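Local structure of 3-carboxy-cis,cis-muconate cycloisomerase (1RE5) at residues A167-Q178 with W437-F448; V286-A294 with S335-V343. The protein is a member of the fumarase/aspartase superfamily of largely helical enzymes, whose four subunits assemble around a core of long helices. All coordinates share one frame; numbering follows the deposited sequence.

Interaction 1. Residues A167-Q178 with W437-F448; sequences AGVLGALTRHRQ and WVARAVSEHQRF
With CG anti to the backbone N (chi1 -178°), the ring of F448 swings out from helix 434-449 toward R177, whose side chain runs straight at chi2 and then bends at chi3 (69°) so that its guanidinium swings back to the ring. The two segments form a nearly parallel helix pair, in which the chain's last helix packs along helix 162-187 on the flank of the superfamily's helical bundle; their axes approach to 9.0 Å. Small residues suit the beginning of the pair: the methyl CB of A167 lies 4.0 Å from CB of A441 and is also against V438, so the helices sit close with little between them. One turn on, the larger L170 reaches across, its CD2 resting 4.0 Å from V442 CG2 while CD1 nears the H445 ring. T174 is polar yet suits its buried place, because OG1 turns back to its own helix and bonds L170 O at 3.2 Å, from above the carbonyl plane, leaving its carbon side to E444 and F448. H445 NE2 is hydrogen-bonded to D134 of helix 106-142, which would limit rotation of the ring. CE2 of F448 sits over the centre of one face of the R177 guanidinium, 3.6 Å from R177 CZ, with the two planes 51° apart; a long arginine can set its CB near F448 CZ and its guanidinium beside the ring, while NH1 still donates to a water. That water accepts from R177 NH1 at 3.2 Å and donates to H445 O at 2.6 Å.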
loop_
_atom_site.group_PDB
_atom_site.type_symbol
_atom_site.label_atom_id
_atom_site.label_comp_id
_atom_site.label_asym_id
_atom_site.label_seq_id
_atom_site.Cartn_x
_atom_site.Cartn_y
_atom_site.Cartn_z
ATOM N N ALA D 167 21.210 -15.566 -14.740
ATOM C CA ALA D 167 21.849 -14.355 -15.262
ATOM C C ALA D 167 20.929 -13.141 -15.104
ATOM O O ALA D 167 21.387 -12.030 -14.842
ATOM C CB ALA D 167 22.222 -14.552 -16.737
ATOM N N GLY D 168 19.630 -13.352 -15.286
ATOM C CA GLY D 168 18.680 -12.262 -15.120
ATOM C C GLY D 168 18.665 -11.728 -13.692
ATOM O O GLY D 168 18.541 -10.527 -13.478
ATOM N N VAL D 169 18.778 -12.615 -12.707
ATOM C CA VAL D 169 18.799 -12.170 -11.325
ATOM C C VAL D 169 20.089 -11.395 -11.132
ATOM O O VAL D 169 20.093 -10.339 -10.497
ATOM C CB VAL D 169 18.734 -13.345 -10.323
ATOM C CG1 VAL D 169 18.758 -12.798 -8.886
ATOM C CG2 VAL D 169 17.458 -14.156 -10.553
ATOM N N LEU D 170 21.183 -11.912 -11.691
ATOM C CA LEU D 170 22.477 -11.226 -11.603
ATOM C C LEU D 170 22.336 -9.817 -12.180
ATOM O O LEU D 170 22.736 -8.840 -11.548
ATOM C CB LEU D 170 23.567 -11.978 -12.380
ATOM C CG LEU D 170 24.953 -11.304 -12.387
ATOM C CD1 LEU D 170 25.463 -11.130 -10.943
ATOM C CD2 LEU D 170 25.940 -12.128 -13.210
ATOM N N GLY D 171 21.763 -9.713 -13.375
ATOM C CA GLY D 171 21.588 -8.410 -13.981
ATOM C C GLY D 171 20.901 -7.429 -13.054
ATOM O O GLY D 171 21.389 -6.328 -12.850
ATOM N N ALA D 172 19.764 -7.826 -12.493
ATOM C CA ALA D 172 19.017 -6.964 -11.599
ATOM C C ALA D 172 19.878 -6.544 -10.422
ATOM O O ALA D 172 19.918 -5.357 -10.082
ATOM C CB ALA D 172 17.781 -7.683 -11.097
ATOM N N LEU D 173 20.565 -7.505 -9.801
ATOM C CA LEU D 173 21.414 -7.200 -8.646
ATOM C C LEU D 173 22.508 -6.174 -8.972
ATOM O O LEU D 173 22.824 -5.302 -8.148
ATOM C CB LEU D 173 22.049 -8.479 -8.089
ATOM C CG LEU D 173 21.098 -9.439 -7.365
ATOM C CD1 LEU D 173 21.881 -10.572 -6.749
ATOM C CD2 LEU D 173 20.351 -8.701 -6.283
ATOM N N THR D 174 23.084 -6.277 -10.167
ATOM C CA THR D 174 24.112 -5.338 -10.592
ATOM C C THR D 174 23.526 -3.918 -10.648
ATOM O O THR D 174 24.138 -2.952 -10.182
ATOM C CB THR D 174 24.660 -5.711 -11.990
ATOM O OG1 THR D 174 25.275 -7.006 -11.927
ATOM C CG2 THR D 174 25.690 -4.672 -12.469
ATOM N N ARG D 175 22.338 -3.798 -11.227
ATOM C CA ARG D 175 21.677 -2.509 -11.330
ATOM C C ARG D 175 21.375 -1.927 -9.948
ATOM O O ARG D 175 21.335 -0.708 -9.779
ATOM C CB ARG D 175 20.383 -2.651 -12.120
ATOM C CG ARG D 175 20.518 -2.437 -13.610
ATOM C CD ARG D 175 19.249 -2.886 -14.326
ATOM N NE ARG D 175 19.440 -4.216 -14.890
ATOM C CZ ARG D 175 18.552 -5.192 -14.829
ATOM N NH1 ARG D 175 17.393 -5.003 -14.226
ATOM N NH2 ARG D 175 18.836 -6.361 -15.370
ATOM N N HIS D 176 21.157 -2.783 -8.955
ATOM C CA HIS D 176 20.858 -2.271 -7.622
ATOM C C HIS D 176 22.114 -1.788 -6.947
ATOM O O HIS D 176 22.076 -0.821 -6.178
ATOM C CB HIS D 176 20.181 -3.340 -6.765
ATOM C CG HIS D 176 18.858 -3.771 -7.306
ATOM N ND1 HIS D 176 18.292 -4.996 -7.018
ATOM C CD2 HIS D 176 18.016 -3.160 -8.170
ATOM C CE1 HIS D 176 17.160 -5.124 -7.688
ATOM N NE2 HIS D 176 16.970 -4.023 -8.394
ATOM N N ARG D 177 23.225 -2.461 -7.227
ATOM C CA ARG D 177 24.499 -2.079 -6.634
ATOM C C ARG D 177 24.836 -0.698 -7.144
ATOM O O ARG D 177 25.318 0.161 -6.405
ATOM C CB ARG D 177 25.574 -3.074 -7.037
ATOM C CG ARG D 177 25.249 -4.474 -6.578
ATOM C CD ARG D 177 26.333 -5.429 -6.963
ATOM N NE ARG D 177 27.563 -5.193 -6.220
ATOM C CZ ARG D 177 28.743 -5.694 -6.579
ATOM N NH1 ARG D 177 28.828 -6.446 -7.674
ATOM N NH2 ARG D 177 29.827 -5.458 -5.843
ATOM N N GLN D 178 24.535 -0.511 -8.422
ATOM C CA GLN D 178 24.743 0.731 -9.151
ATOM C C GLN D 178 23.901 1.830 -8.509
ATOM O O GLN D 178 24.397 2.915 -8.238
ATOM C CB GLN D 178 24.302 0.492 -10.589
ATOM C CG GLN D 178 24.674 1.499 -11.631
ATOM C CD GLN D 178 24.087 1.097 -12.995
ATOM O OE1 GLN D 178 24.245 -0.060 -13.451
ATOM N NE2 GLN D 178 23.402 2.046 -13.652
ATOM N N TRP D 437 23.579 -14.141 -23.300
ATOM C CA TRP D 437 22.992 -13.395 -22.192
ATOM C C TRP D 437 23.824 -13.595 -20.916
ATOM O O TRP D 437 24.173 -12.626 -20.220
ATOM C CB TRP D 437 21.551 -13.852 -21.938
ATOM C CG TRP D 437 20.575 -13.649 -23.080
ATOM C CD1 TRP D 437 19.428 -14.364 -23.308
ATOM C CD2 TRP D 437 20.639 -12.656 -24.116
ATOM N NE1 TRP D 437 18.778 -13.882 -24.415
ATOM C CE2 TRP D 437 19.494 -12.836 -24.935
ATOM C CE3 TRP D 437 21.550 -11.634 -24.436
ATOM C CZ2 TRP D 437 19.232 -12.031 -26.055
ATOM C CZ3 TRP D 437 21.289 -10.830 -25.555
ATOM C CH2 TRP D 437 20.138 -11.039 -26.351
ATOM N N VAL D 438 24.136 -14.849 -20.598
ATOM C CA VAL D 438 24.939 -15.134 -19.417
ATOM C C VAL D 438 26.292 -14.428 -19.510
ATOM O O VAL D 438 26.834 -13.954 -18.514
ATOM C CB VAL D 438 25.202 -16.631 -19.275
ATOM C CG1 VAL D 438 26.174 -16.870 -18.126
ATOM C CG2 VAL D 438 23.886 -17.377 -19.047
ATOM N N ALA D 439 26.831 -14.362 -20.724
ATOM C CA ALA D 439 28.119 -13.729 -20.973
ATOM C C ALA D 439 28.072 -12.242 -20.681
ATOM O O ALA D 439 28.899 -11.719 -19.935
ATOM C CB ALA D 439 28.508 -13.950 -22.395
ATOM N N ARG D 440 27.096 -11.568 -21.276
ATOM C CA ARG D 440 26.936 -10.138 -21.092
ATOM C C ARG D 440 26.688 -9.769 -19.636
ATOM O O ARG D 440 27.284 -8.831 -19.114
ATOM C CB ARG D 440 25.779 -9.637 -21.944
ATOM C CG ARG D 440 25.927 -9.906 -23.414
ATOM C CD ARG D 440 24.758 -9.310 -24.148
ATOM N NE ARG D 440 25.177 -8.356 -25.162
ATOM C CZ ARG D 440 24.604 -7.173 -25.358
ATOM N NH1 ARG D 440 23.585 -6.777 -24.608
ATOM N NH2 ARG D 440 25.037 -6.383 -26.330
ATOM N N ALA D 441 25.800 -10.505 -18.980
ATOM C CA ALA D 441 25.487 -10.229 -17.581
ATOM C C ALA D 441 26.709 -10.385 -16.677
ATOM O O ALA D 441 26.974 -9.525 -15.830
ATOM C CB ALA D 441 24.365 -11.147 -17.102
ATOM N N VAL D 442 27.440 -11.487 -16.846
ATOM C CA VAL D 442 28.628 -11.748 -16.031
ATOM C C VAL D 442 29.677 -10.705 -16.351
ATOM O O VAL D 442 30.366 -10.205 -15.468
ATOM C CB VAL D 442 29.192 -13.149 -16.307
ATOM C CG1 VAL D 442 30.532 -13.330 -15.604
ATOM C CG2 VAL D 442 28.193 -14.190 -15.827
ATOM N N SER D 443 29.782 -10.372 -17.630
ATOM C CA SER D 443 30.730 -9.364 -18.085
ATOM C C SER D 443 30.503 -8.055 -17.322
ATOM O O SER D 443 31.401 -7.524 -16.678
ATOM C CB SER D 443 30.538 -9.133 -19.582
ATOM O OG SER D 443 31.426 -8.143 -20.050
ATOM N N GLU D 444 29.281 -7.547 -17.401
ATOM C CA GLU D 444 28.908 -6.317 -16.731
ATOM C C GLU D 444 29.145 -6.391 -15.218
ATOM O O GLU D 444 29.479 -5.394 -14.581
ATOM C CB GLU D 444 27.447 -6.033 -17.024
ATOM C CG GLU D 444 27.118 -4.583 -17.032
ATOM C CD GLU D 444 25.695 -4.337 -17.455
ATOM O OE1 GLU D 444 24.766 -4.710 -16.687
ATOM O OE2 GLU D 444 25.512 -3.778 -18.563
ATOM N N HIS D 445 28.957 -7.574 -14.648
ATOM C CA HIS D 445 29.170 -7.779 -13.221
ATOM C C HIS D 445 30.647 -7.567 -12.887
ATOM O O HIS D 445 30.975 -7.004 -11.848
ATOM C CB HIS D 445 28.730 -9.197 -12.813
ATOM C CG HIS D 445 29.287 -9.650 -11.497
ATOM N ND1 HIS D 445 28.939 -9.069 -10.295
ATOM C CD2 HIS D 445 30.197 -10.608 -11.200
ATOM C CE1 HIS D 445 29.611 -9.650 -9.317
ATOM N NE2 HIS D 445 30.381 -10.587 -9.839
ATOM N N GLN D 446 31.538 -8.021 -13.764
ATOM C CA GLN D 446 32.963 -7.853 -13.517
ATOM C C GLN D 446 33.388 -6.413 -13.780
ATOM O O GLN D 446 34.306 -5.918 -13.131
ATOM C CB GLN D 446 33.780 -8.814 -14.382
ATOM C CG GLN D 446 33.320 -10.261 -14.260
ATOM C CD GLN D 446 34.189 -11.255 -15.029
ATOM O OE1 GLN D 446 34.476 -11.079 -16.224
ATOM N NE2 GLN D 446 34.597 -12.319 -14.345
ATOM N N ARG D 447 32.718 -5.745 -14.723
ATOM C CA ARG D 447 33.008 -4.342 -15.052
ATOM C C ARG D 447 32.727 -3.484 -13.818
ATOM O O ARG D 447 33.544 -2.663 -13.416
ATOM C CB ARG D 447 32.102 -3.828 -16.187
ATOM C CG ARG D 447 32.177 -4.567 -17.526
ATOM C CD ARG D 447 33.428 -4.211 -18.321
ATOM N NE ARG D 447 34.637 -4.711 -17.676
ATOM C CZ ARG D 447 34.931 -6.002 -17.538
ATOM N NH1 ARG D 447 34.105 -6.936 -17.999
ATOM N NH2 ARG D 447 36.055 -6.360 -16.932
ATOM N N PHE D 448 31.547 -3.681 -13.232
ATOM C CA PHE D 448 31.119 -2.931 -12.050
ATOM C C PHE D 448 32.174 -2.962 -10.972
ATOM O O PHE D 448 32.548 -1.918 -10.439
ATOM C CB PHE D 448 29.826 -3.504 -11.466
ATOM C CG PHE D 448 29.321 -2.743 -10.268
ATOM C CD1 PHE D 448 28.562 -1.585 -10.432
ATOM C CD2 PHE D 448 29.656 -3.145 -8.981
ATOM C CE1 PHE D 448 28.151 -0.840 -9.332
ATOM C CE2 PHE D 448 29.250 -2.405 -7.879
ATOM C CZ PHE D 448 28.498 -1.250 -8.055
HETATM O O HOH W 1 31.484 -7.125 -9.323
#

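Interaction 2. Residues V286-A294 with S335-V343; sequences VGAAVLIGA and SGALRQAQV
L291 pushes its two methyls into helix 319-347 between A337 and A341, and this is the tightly packed side of the contact. CD2 of L291 lies 3.8 Å from CB of A337, and its CD1 is 3.9 Å from CB of A341. The chi1 of -51° sets CG anti to the carbonyl carbon, from where both branches reach across, and alanines suit the opposing helix because their short side chains let the leucine methyls come close to its backbone. A294 continues the apolar strip, its CB 4.1 Å from CB of A337. Two long helices of the superfamily's central bundle meet here, running roughly antiparallel at 147° with axes 8.7 Å apart; L247 and F250 of helix 231-257 cover the leucine-alanine side. Toward the more open side the chemistry changes. V290 bridges the two regions, with CB 4.1 Å from Q340 CG and CG1 3.9 Å from G336 O. Q340, partly exposed, bends at chi2 (58°) and lays its CG against CA of G287, which has no side chain to stand in the way; CG makes the closest approach of the glutamine, with the amide group farther from the glycine CA.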
loop_
_atom_site.group_PDB
_atom_site.type_symbol
_atom_site.label_atom_id
_atom_site.label_comp_id
_atom_site.label_asym_id
_atom_site.label_seq_id
_atom_site.Cartn_x
_atom_site.Cartn_y
_atom_site.Cartn_z
ATOM N N VAL D 286 11.950 -23.695 2.726
ATOM C CA VAL D 286 11.875 -22.761 3.837
ATOM C C VAL D 286 12.608 -21.465 3.533
ATOM O O VAL D 286 12.259 -20.409 4.057
ATOM C CB VAL D 286 12.410 -23.389 5.156
ATOM C CG1 VAL D 286 11.931 -24.815 5.275
ATOM C CG2 VAL D 286 13.900 -23.339 5.211
ATOM N N GLY D 287 13.615 -21.538 2.674
ATOM C CA GLY D 287 14.353 -20.337 2.324
ATOM C C GLY D 287 13.554 -19.438 1.394
ATOM O O GLY D 287 13.460 -18.237 1.628
ATOM N N ALA D 288 12.977 -20.016 0.340
ATOM C CA ALA D 288 12.185 -19.250 -0.612
ATOM C C ALA D 288 11.023 -18.538 0.096
ATOM O O ALA D 288 10.630 -17.433 -0.288
ATOM C CB ALA D 288 11.661 -20.166 -1.693
ATOM N N ALA D 289 10.480 -19.170 1.136
ATOM C CA ALA D 289 9.392 -18.567 1.889
ATOM C C ALA D 289 9.839 -17.201 2.403
ATOM O O ALA D 289 9.070 -16.241 2.379
ATOM C CB ALA D 289 8.997 -19.455 3.055
ATOM N N VAL D 290 11.081 -17.101 2.868
ATOM C CA VAL D 290 11.554 -15.817 3.364
ATOM C C VAL D 290 11.607 -14.775 2.255
ATOM O O VAL D 290 11.155 -13.648 2.446
ATOM C CB VAL D 290 12.956 -15.913 4.000
ATOM C CG1 VAL D 290 13.425 -14.534 4.413
ATOM C CG2 VAL D 290 12.909 -16.817 5.213
ATOM N N LEU D 291 12.146 -15.146 1.094
ATOM C CA LEU D 291 12.245 -14.187 -0.006
ATOM C C LEU D 291 10.860 -13.759 -0.469
ATOM O O LEU D 291 10.629 -12.571 -0.740
ATOM C CB LEU D 291 13.031 -14.758 -1.198
ATOM C CG LEU D 291 14.417 -15.384 -0.974
ATOM C CD1 LEU D 291 15.152 -15.464 -2.298
ATOM C CD2 LEU D 291 15.223 -14.574 0.014
ATOM N N ILE D 292 9.936 -14.710 -0.537
ATOM C CA ILE D 292 8.587 -14.383 -0.979
ATOM C C ILE D 292 7.898 -13.527 0.071
ATOM O O ILE D 292 7.169 -12.574 -0.251
ATOM C CB ILE D 292 7.762 -15.658 -1.260
ATOM C CG1 ILE D 292 8.451 -16.465 -2.370
ATOM C CG2 ILE D 292 6.345 -15.282 -1.661
ATOM C CD1 ILE D 292 7.791 -17.761 -2.688
ATOM N N GLY D 293 8.148 -13.850 1.334
ATOM C CA GLY D 293 7.540 -13.080 2.397
ATOM C C GLY D 293 7.960 -11.627 2.317
ATOM O O GLY D 293 7.122 -10.731 2.388
ATOM N N ALA D 294 9.258 -11.391 2.156
ATOM C CA ALA D 294 9.788 -10.037 2.094
ATOM C C ALA D 294 9.224 -9.244 0.923
ATOM O O ALA D 294 8.878 -8.065 1.082
ATOM C CB ALA D 294 11.306 -10.074 2.020
ATOM N N SER D 335 17.490 -7.518 4.839
ATOM C CA SER D 335 18.713 -8.181 5.292
ATOM C C SER D 335 18.447 -9.671 5.444
ATOM O O SER D 335 19.301 -10.503 5.155
ATOM C CB SER D 335 19.183 -7.601 6.622
ATOM O OG SER D 335 18.386 -8.086 7.686
ATOM N N GLY D 336 17.248 -10.012 5.893
ATOM C CA GLY D 336 16.907 -11.412 6.044
ATOM C C GLY D 336 16.767 -12.098 4.699
ATOM O O GLY D 336 17.094 -13.281 4.567
ATOM N N ALA D 337 16.276 -11.371 3.693
ATOM C CA ALA D 337 16.103 -11.955 2.360
ATOM C C ALA D 337 17.452 -12.163 1.691
ATOM O O ALA D 337 17.684 -13.192 1.070
ATOM C CB ALA D 337 15.199 -11.064 1.477
ATOM N N LEU D 338 18.344 -11.190 1.819
ATOM C CA LEU D 338 19.671 -11.308 1.229
ATOM C C LEU D 338 20.364 -12.527 1.821
ATOM O O LEU D 338 20.973 -13.336 1.110
ATOM C CB LEU D 338 20.489 -10.056 1.527
ATOM C CG LEU D 338 20.283 -8.944 0.511
ATOM C CD1 LEU D 338 20.836 -7.667 1.070
ATOM C CD2 LEU D 338 20.955 -9.310 -0.814
ATOM N N ARG D 339 20.254 -12.647 3.136
ATOM C CA ARG D 339 20.852 -13.754 3.850
ATOM C C ARG D 339 20.409 -15.096 3.295
ATOM O O ARG D 339 21.232 -15.949 2.953
ATOM C CB ARG D 339 20.469 -13.697 5.310
ATOM C CG ARG D 339 21.127 -14.786 6.091
ATOM C CD ARG D 339 20.598 -14.848 7.493
ATOM N NE ARG D 339 21.509 -15.580 8.365
ATOM C CZ ARG D 339 21.193 -15.995 9.585
ATOM N NH1 ARG D 339 19.976 -15.752 10.076
ATOM N NH2 ARG D 339 22.098 -16.645 10.314
ATOM N N GLN D 340 19.096 -15.274 3.210
ATOM C CA GLN D 340 18.510 -16.515 2.722
ATOM C C GLN D 340 18.791 -16.770 1.251
ATOM O O GLN D 340 18.980 -17.914 0.849
ATOM C CB GLN D 340 17.010 -16.494 2.956
ATOM C CG GLN D 340 16.449 -17.840 3.281
ATOM C CD GLN D 340 17.091 -18.440 4.510
ATOM O OE1 GLN D 340 17.124 -17.822 5.586
ATOM N NE2 GLN D 340 17.605 -19.657 4.361
ATOM N N ALA D 341 18.816 -15.711 0.445
ATOM C CA ALA D 341 19.094 -15.850 -0.986
ATOM C C ALA D 341 20.519 -16.368 -1.194
ATOM O O ALA D 341 20.782 -17.128 -2.127
ATOM C CB ALA D 341 18.924 -14.512 -1.697
ATOM N N GLN D 342 21.434 -15.949 -0.321
ATOM C CA GLN D 342 22.824 -16.378 -0.402
ATOM C C GLN D 342 22.898 -17.883 -0.169
ATOM O O GLN D 342 23.541 -18.617 -0.933
ATOM C CB GLN D 342 23.663 -15.655 0.658
ATOM C CG GLN D 342 25.142 -16.040 0.679
ATOM C CD GLN D 342 25.852 -15.716 -0.621
ATOM O OE1 GLN D 342 25.797 -14.583 -1.103
ATOM N NE2 GLN D 342 26.531 -16.708 -1.191
ATOM N N VAL D 343 22.238 -18.340 0.891
ATOM C CA VAL D 343 22.239 -19.755 1.211
ATOM C C VAL D 343 21.780 -20.603 0.039
ATOM O O VAL D 343 22.458 -21.560 -0.323
ATOM C CB VAL D 343 21.333 -20.079 2.405
ATOM C CG1 VAL D 343 21.155 -21.592 2.526
ATOM C CG2 VAL D 343 21.933 -19.531 3.667
#

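Both contacts are largely buried helix pairs without a direct hydrogen bond across them, but interaction 1 runs out to partly exposed R177, Q178 and F448 at one end, whereas interaction 2 is buried but for Q340. They join different elements: the C-terminal helix and helix 162-187 in interaction 1, helices 286-307 and 319-347 in interaction 2. Helices 106-142 and 231-257 touch both, linking contacts whose centres are 20 Å apart. Interaction 1 is the more extensive and mixed, adding an arginine, an aromatic ring and a water; R175, on the same helix segment, makes salt bridges to D231 and E223 of the second subunit. Interaction 2 relies on aliphatic packing plus one glutamine laid over a glycine, and adjoins the third and fourth subunits.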